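Local coordinates for FMN-dependent NADH:quinone oxidoreductase 1 (Bacillus anthracis, PDB 4M0C), which probably uses FMN and NADH to reduce quinones and to cleave aromatic azo compounds reductively to the corresponding amines, at residues N11-V16 and V101-N106; V146-G151 and I184-G189. One frame throughout, in Å; residues are numbered along the deposited sequence.

Interaction 1: residues N11-V16 and V101-N106; sequences NAHPKV and VLPLHN. With FMN (flavin mononucleotide), chain C.
Asn11 and Val101 pair in parallel at the C-terminal ends of neighbouring strands, their CA atoms 4.9 Å apart, and Ala12 N donates to Val101 O (2.8 Å) in the plane of that carbonyl. Segment 11-16 then curls back on itself. Asn11 closes an Asx turn, its side chain swung away from its backbone N (chi1 -180°) so that OD1 takes the N-H of His13 from above the carbonyl plane. Its ND2 reaches Val16 O at 2.7 Å and also bonds Asn48. Within the type I turn from His13 to Val16, Lys15 N donates to His13 ND1 (2.9 Å) in the plane of the imidazole. That bond fixes the ring rotation and leaves the opposite nitrogen, NE2, to give a nearly straight hydrogen bond (170°) to FMN O3P at 2.6 Å. This loop after the first strand belongs to the phosphate-binding region of the flavodoxin-like fold; Ser21, Val22 and Ser23 also hydrogen-bond FMN.

Across the contact, Pro103 covers one face of the His13 ring in a CH-pi contact, its CG 4.0 Å from the ring centroid. The same CG also packs on Pro14 CD and lies above one face of the His105 ring, toward its rim. Further along, Leu104 O accepts from the ribityl O2' of FMN, and Asn106 N donates to the flavin N5 at 2.8 Å. Lys114 of the second subunit donates to His105 O.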
loop_
_atom_site.group_PDB
_atom_site.type_symbol
_atom_site.label_atom_id
_atom_site.label_comp_id
_atom_site.label_asym_id
_atom_site.label_seq_id
_atom_site.Cartn_x
_atom_site.Cartn_y
_atom_site.Cartn_z
ATOM N N ASN A 11 -10.219 8.093 -8.253
ATOM C CA ASN A 11 -11.158 7.185 -7.620
ATOM C C ASN A 11 -10.491 5.851 -7.296
ATOM O O ASN A 11 -10.293 5.008 -8.182
ATOM C CB ASN A 11 -12.376 6.994 -8.542
ATOM C CG ASN A 11 -13.417 6.060 -7.960
ATOM O OD1 ASN A 11 -13.268 5.566 -6.835
ATOM N ND2 ASN A 11 -14.481 5.807 -8.727
ATOM N N ALA A 12 -10.169 5.644 -6.024
ATOM C CA ALA A 12 -9.488 4.416 -5.596
ATOM C C ALA A 12 -10.442 3.371 -5.014
ATOM O O ALA A 12 -10.025 2.517 -4.214
ATOM C CB ALA A 12 -8.392 4.733 -4.586
ATOM N N HIS A 13 -11.715 3.415 -5.402
ATOM C CA HIS A 13 -12.653 2.435 -4.867
ATOM C C HIS A 13 -12.850 1.292 -5.851
ATOM O O HIS A 13 -13.164 1.526 -7.028
ATOM C CB HIS A 13 -14.006 3.057 -4.514
ATOM C CG HIS A 13 -14.818 2.219 -3.574
ATOM N ND1 HIS A 13 -15.325 0.982 -3.924
ATOM C CD2 HIS A 13 -15.196 2.430 -2.290
ATOM C CE1 HIS A 13 -15.986 0.472 -2.899
ATOM N NE2 HIS A 13 -15.933 1.334 -1.898
ATOM N N PRO A 14 -12.661 0.052 -5.367
ATOM C CA PRO A 14 -12.780 -1.159 -6.193
ATOM C C PRO A 14 -14.128 -1.274 -6.909
ATOM O O PRO A 14 -14.173 -1.817 -8.016
ATOM C CB PRO A 14 -12.620 -2.290 -5.176
ATOM C CG PRO A 14 -11.733 -1.713 -4.129
ATOM C CD PRO A 14 -12.166 -0.255 -4.011
ATOM N N LYS A 15 -15.196 -0.764 -6.297
ATOM C CA LYS A 15 -16.529 -0.849 -6.899
ATOM C C LYS A 15 -16.757 0.237 -7.947
ATOM O O LYS A 15 -17.788 0.235 -8.632
ATOM C CB LYS A 15 -17.626 -0.785 -5.826
ATOM C CG LYS A 15 -17.610 -1.949 -4.837
ATOM C CD LYS A 15 -18.887 -1.983 -3.988
ATOM C CE LYS A 15 -18.927 -3.223 -3.097
ATOM N NZ LYS A 15 -20.186 -3.320 -2.322
ATOM N N VAL A 16 -15.811 1.175 -8.035
ATOM C CA VAL A 16 -15.835 2.263 -9.032
ATOM C C VAL A 16 -17.011 3.252 -8.974
ATOM O O VAL A 16 -16.829 4.413 -8.575
ATOM C CB VAL A 16 -15.689 1.747 -10.479
ATOM C CG1 VAL A 16 -15.666 2.910 -11.440
ATOM C CG2 VAL A 16 -14.419 0.944 -10.630
ATOM N N VAL A 101 -10.766 9.354 -3.586
ATOM C CA VAL A 101 -11.871 8.646 -2.960
ATOM C C VAL A 101 -11.402 7.237 -2.628
ATOM O O VAL A 101 -10.900 6.527 -3.500
ATOM C CB VAL A 101 -13.094 8.556 -3.897
ATOM C CG1 VAL A 101 -14.288 7.926 -3.152
ATOM C CG2 VAL A 101 -13.481 9.949 -4.422
ATOM N N LEU A 102 -11.545 6.824 -1.373
ATOM C CA LEU A 102 -11.130 5.474 -0.997
ATOM C C LEU A 102 -11.946 4.919 0.162
ATOM O O LEU A 102 -12.384 5.667 1.036
ATOM C CB LEU A 102 -9.642 5.445 -0.631
ATOM C CG LEU A 102 -9.205 6.071 0.700
ATOM C CD1 LEU A 102 -7.840 5.543 1.121
ATOM C CD2 LEU A 102 -9.137 7.576 0.582
ATOM N N PRO A 103 -12.155 3.596 0.165
ATOM C CA PRO A 103 -12.628 2.911 1.371
ATOM C C PRO A 103 -11.396 2.584 2.213
ATOM O O PRO A 103 -10.298 2.481 1.661
ATOM C CB PRO A 103 -13.235 1.623 0.812
ATOM C CG PRO A 103 -12.387 1.322 -0.395
ATOM C CD PRO A 103 -11.940 2.663 -0.961
ATOM N N LEU A 104 -11.541 2.445 3.523
ATOM C CA LEU A 104 -10.382 2.044 4.305
ATOM C C LEU A 104 -10.426 0.543 4.458
ATOM O O LEU A 104 -11.320 0.001 5.120
ATOM C CB LEU A 104 -10.341 2.724 5.681
ATOM C CG LEU A 104 -9.095 2.320 6.495
ATOM C CD1 LEU A 104 -7.785 2.645 5.743
ATOM C CD2 LEU A 104 -9.097 2.964 7.879
ATOM N N HIS A 105 -9.466 -0.133 3.833
ATOM C CA HIS A 105 -9.347 -1.578 3.953
ATOM C C HIS A 105 -8.000 -1.924 4.608
ATOM O O HIS A 105 -6.946 -1.690 4.017
ATOM C CB HIS A 105 -9.423 -2.236 2.572
ATOM C CG HIS A 105 -10.773 -2.146 1.927
ATOM N ND1 HIS A 105 -10.953 -2.287 0.566
ATOM C CD2 HIS A 105 -12.012 -1.963 2.454
ATOM C CE1 HIS A 105 -12.240 -2.173 0.282
ATOM N NE2 HIS A 105 -12.906 -1.983 1.406
ATOM N N ASN A 106 -8.050 -2.474 5.817
ATOM C CA ASN A 106 -6.851 -2.920 6.526
ATOM C C ASN A 106 -5.815 -1.812 6.759
ATOM O O ASN A 106 -4.614 -2.015 6.552
ATOM C CB ASN A 106 -6.229 -4.130 5.814
ATOM C CG ASN A 106 -7.151 -5.323 5.818
ATOM O OD1 ASN A 106 -7.641 -5.727 6.879
ATOM N ND2 ASN A 106 -7.424 -5.883 4.633
HETATM N N1 FMN C . -12.707 -0.275 8.530
HETATM C C2 FMN C . -11.786 0.328 9.365
HETATM O O2 FMN C . -12.154 1.261 10.092
HETATM N N3 FMN C . -10.461 -0.107 9.385
HETATM C C4 FMN C . -10.061 -1.145 8.561
HETATM O O4 FMN C . -8.886 -1.527 8.567
HETATM C C4A FMN C . -10.994 -1.760 7.723
HETATM N N5 FMN C . -10.628 -2.811 6.899
HETATM C C5A FMN C . -11.567 -3.401 6.065
HETATM C C6 FMN C . -11.194 -4.448 5.223
HETATM C C7 FMN C . -12.134 -5.039 4.384
HETATM C C7M FMN C . -11.703 -6.169 3.488
HETATM C C8 FMN C . -13.453 -4.591 4.370
HETATM C C8M FMN C . -14.464 -5.240 3.462
HETATM C C9 FMN C . -13.831 -3.547 5.213
HETATM C C9A FMN C . -12.885 -2.945 6.056
HETATM N N10 FMN C . -13.248 -1.903 6.895
HETATM C C10 FMN C . -12.315 -1.317 7.716
HETATM C "C1'" FMN C . -14.654 -1.371 6.914
HETATM C "C2'" FMN C . -14.829 -0.376 5.762
HETATM O "O2'" FMN C . -13.880 0.681 5.828
HETATM C "C3'" FMN C . -16.228 0.205 5.829
HETATM O "O3'" FMN C . -17.140 -0.827 5.511
HETATM C "C4'" FMN C . -16.388 1.355 4.850
HETATM O "O4'" FMN C . -17.688 1.895 4.989
HETATM C "C5'" FMN C . -16.217 0.895 3.407
HETATM O "O5'" FMN C . -16.364 2.019 2.564
HETATM P P FMN C . -17.321 1.952 1.274
HETATM O O1P FMN C . -18.726 1.811 1.791
HETATM O O2P FMN C . -17.177 3.233 0.467
HETATM O O3P FMN C . -16.951 0.742 0.448
#

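Interaction 2: residues V146-G151 and I184-G189; sequences VIQASG and IVRAQG. With FMN (flavin mononucleotide), chain C.
From Val146 and Ile184 to Ala149 and Ala187 the strands pair in parallel and in step, their axes inclined at 18°. They are the two strands of a beta-alpha-beta crossover in the flavodoxin-like fold, whose connection includes helix 165-177, and strand 181-188 is the outermost on this side of the chain's five-stranded parallel sheet.

The tight part is the backbone seam and the face bearing Ile147, Ala149, Val185 and Ala187. Val185 N donates to Val146 O at 2.7 Å and Gln148 N to Val185 O at 3.0 Å, both almost in line with the accepting C=O. Ala187 N to Gln148 O is shorter than the second of these but more bent (136°). Ala149 CB and Ala187 CB lie 4.2 Å apart, with helices 22-37 and 195-214 over this face and FMN O5' against Ala149 CB.

The other face carries longer side chains and is partly open to solvent at Ile184, Arg186 and Gln188. Ile184 sends CG1 anti to its backbone N (chi1 172°), which lays CD1 beside Val146 CG1 and Gln148 CB. CG2 of the same isoleucine lies over one face of the Arg186 guanidinium, toward its rim. Arg186 NE forms a salt bridge with Glu164 OE2, and the same oxygen accepts from Gln148 NE2, while Ser166 bonds Gln148 OE1.

Pairing slackens toward the flavin. Ser150 N still reaches Ala187 O at 3.1 Å, but from well above the carbonyl plane, and Ser150 OG touches Gln188 CB while bonding Gly152 O. Beyond it, Gly151 N donates to the flavin N1 of FMN at 3.0 Å.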
loop_
_atom_site.group_PDB
_atom_site.type_symbol
_atom_site.label_atom_id
_atom_site.label_comp_id
_atom_site.label_asym_id
_atom_site.label_seq_id
_atom_site.Cartn_x
_atom_site.Cartn_y
_atom_site.Cartn_z
ATOM N N VAL A 146 -9.351 14.502 0.361
ATOM C CA VAL A 146 -9.436 13.046 0.443
ATOM C C VAL A 146 -10.799 12.674 1.049
ATOM O O VAL A 146 -11.194 13.220 2.079
ATOM C CB VAL A 146 -8.273 12.462 1.281
ATOM C CG1 VAL A 146 -8.481 10.961 1.522
ATOM C CG2 VAL A 146 -6.909 12.735 0.586
ATOM N N ILE A 147 -11.532 11.786 0.386
ATOM C CA ILE A 147 -12.791 11.278 0.934
ATOM C C ILE A 147 -12.593 9.805 1.280
ATOM O O ILE A 147 -12.380 8.972 0.391
ATOM C CB ILE A 147 -13.940 11.408 -0.065
ATOM C CG1 ILE A 147 -14.214 12.892 -0.357
ATOM C CG2 ILE A 147 -15.230 10.697 0.465
ATOM C CD1 ILE A 147 -15.203 13.100 -1.521
ATOM N N GLN A 148 -12.637 9.495 2.574
ATOM C CA GLN A 148 -12.360 8.141 3.051
ATOM C C GLN A 148 -13.494 7.643 3.929
ATOM O O GLN A 148 -13.850 8.294 4.913
ATOM C CB GLN A 148 -11.067 8.133 3.875
ATOM C CG GLN A 148 -10.764 6.792 4.567
ATOM C CD GLN A 148 -9.585 6.891 5.528
ATOM O OE1 GLN A 148 -8.434 6.780 5.115
ATOM N NE2 GLN A 148 -9.872 7.103 6.815
ATOM N N ALA A 149 -14.052 6.482 3.589
ATOM C CA ALA A 149 -15.044 5.847 4.446
ATOM C C ALA A 149 -14.333 4.767 5.247
ATOM O O ALA A 149 -13.425 4.106 4.738
ATOM C CB ALA A 149 -16.171 5.246 3.626
ATOM N N SER A 150 -14.744 4.587 6.499
ATOM C CA SER A 150 -14.109 3.604 7.375
ATOM C C SER A 150 -15.124 3.028 8.362
ATOM O O SER A 150 -16.072 3.710 8.750
ATOM C CB SER A 150 -12.944 4.258 8.124
ATOM O OG SER A 150 -13.418 5.240 9.042
ATOM N N GLY A 151 -14.938 1.775 8.759
ATOM C CA GLY A 151 -15.818 1.160 9.735
ATOM C C GLY A 151 -15.599 1.757 11.114
ATOM O O GLY A 151 -16.553 1.983 11.873
ATOM N N ILE A 184 -9.005 16.001 4.616
ATOM C CA ILE A 184 -9.619 14.686 4.521
ATOM C C ILE A 184 -11.008 14.747 5.140
ATOM O O ILE A 184 -11.189 15.318 6.214
ATOM C CB ILE A 184 -8.764 13.581 5.190
ATOM C CG1 ILE A 184 -9.547 12.249 5.228
ATOM C CG2 ILE A 184 -8.340 14.032 6.593
ATOM C CD1 ILE A 184 -8.717 11.052 5.644
ATOM N N VAL A 185 -11.994 14.195 4.440
ATOM C CA VAL A 185 -13.320 14.043 4.997
ATOM C C VAL A 185 -13.452 12.566 5.360
ATOM O O VAL A 185 -13.339 11.691 4.490
ATOM C CB VAL A 185 -14.413 14.464 3.987
ATOM C CG1 VAL A 185 -15.771 13.916 4.406
ATOM C CG2 VAL A 185 -14.458 15.990 3.848
ATOM N N ARG A 186 -13.648 12.276 6.645
ATOM C CA ARG A 186 -13.754 10.879 7.062
ATOM C C ARG A 186 -15.221 10.514 7.265
ATOM O O ARG A 186 -15.841 10.945 8.227
ATOM C CB ARG A 186 -12.994 10.639 8.372
ATOM C CG ARG A 186 -11.495 10.898 8.328
ATOM C CD ARG A 186 -10.941 10.909 9.752
ATOM N NE ARG A 186 -9.486 10.883 9.803
ATOM C CZ ARG A 186 -8.720 11.954 9.998
ATOM N NH1 ARG A 186 -9.266 13.153 10.159
ATOM N NH2 ARG A 186 -7.399 11.824 10.021
ATOM N N ALA A 187 -15.784 9.732 6.353
ATOM C CA ALA A 187 -17.107 9.157 6.585
ATOM C C ALA A 187 -16.853 7.945 7.479
ATOM O O ALA A 187 -16.837 6.798 7.004
ATOM C CB ALA A 187 -17.751 8.737 5.267
ATOM N N GLN A 188 -16.633 8.206 8.768
ATOM C CA GLN A 188 -16.105 7.187 9.673
ATOM C C GLN A 188 -17.162 6.617 10.631
ATOM O O GLN A 188 -18.192 7.248 10.904
ATOM C CB GLN A 188 -14.950 7.773 10.485
ATOM C CG GLN A 188 -15.383 8.953 11.369
ATOM C CD GLN A 188 -14.236 9.506 12.182
ATOM O OE1 GLN A 188 -13.131 8.965 12.146
ATOM N NE2 GLN A 188 -14.482 10.589 12.915
ATOM N N GLY A 189 -16.904 5.414 11.138
ATOM C CA GLY A 189 -17.802 4.793 12.092
ATOM C C GLY A 189 -18.972 4.088 11.439
ATOM O O GLY A 189 -20.006 3.889 12.075
HETATM N N1 FMN C . -12.707 -0.275 8.530
HETATM C C2 FMN C . -11.786 0.328 9.365
HETATM O O2 FMN C . -12.154 1.261 10.092
HETATM N N3 FMN C . -10.461 -0.107 9.385
HETATM C C4 FMN C . -10.061 -1.145 8.561
HETATM O O4 FMN C . -8.886 -1.527 8.567
HETATM C C4A FMN C . -10.994 -1.760 7.723
HETATM N N5 FMN C . -10.628 -2.811 6.899
HETATM C C5A FMN C . -11.567 -3.401 6.065
HETATM C C6 FMN C . -11.194 -4.448 5.223
HETATM C C7 FMN C . -12.134 -5.039 4.384
HETATM C C7M FMN C . -11.703 -6.169 3.488
HETATM C C8 FMN C . -13.453 -4.591 4.370
HETATM C C8M FMN C . -14.464 -5.240 3.462
HETATM C C9 FMN C . -13.831 -3.547 5.213
HETATM C C9A FMN C . -12.885 -2.945 6.056
HETATM N N10 FMN C . -13.248 -1.903 6.895
HETATM C C10 FMN C . -12.315 -1.317 7.716
HETATM C "C1'" FMN C . -14.654 -1.371 6.914
HETATM C "C2'" FMN C . -14.829 -0.376 5.762
HETATM O "O2'" FMN C . -13.880 0.681 5.828
HETATM C "C3'" FMN C . -16.228 0.205 5.829
HETATM O "O3'" FMN C . -17.140 -0.827 5.511
HETATM C "C4'" FMN C . -16.388 1.355 4.850
HETATM O "O4'" FMN C . -17.688 1.895 4.989
HETATM C "C5'" FMN C . -16.217 0.895 3.407
HETATM O "O5'" FMN C . -16.364 2.019 2.564
HETATM P P FMN C . -17.321 1.952 1.274
HETATM O O1P FMN C . -18.726 1.811 1.791
HETATM O O2P FMN C . -17.177 3.233 0.467
HETATM O O3P FMN C . -16.951 0.742 0.448
#

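Overall arrangement
Interaction 1 closes along the chain before interaction 2 opens, and their centres lie about 11 Å apart in one flavodoxin-like fold. Strands 97-103 and 143-150 are neighbours in the parallel sheet, so the two contacts join directly: Leu102 N and Leu104 N probably bond Ile147 O and Ala149 O, respectively, and Leu102 CD2 packs on Val146 CG1. Together they span four adjacent strands, 5-11, 97-103, 143-150 and 181-188, at the C-terminal ends of the strands. Both reach the same FMN: interaction 1 meets its phosphate, ribityl chain and N5, interaction 2 its N1 and also the ribityl chain. Only interaction 1 also touches the second subunit, placing the cofactor site near the dimer interface.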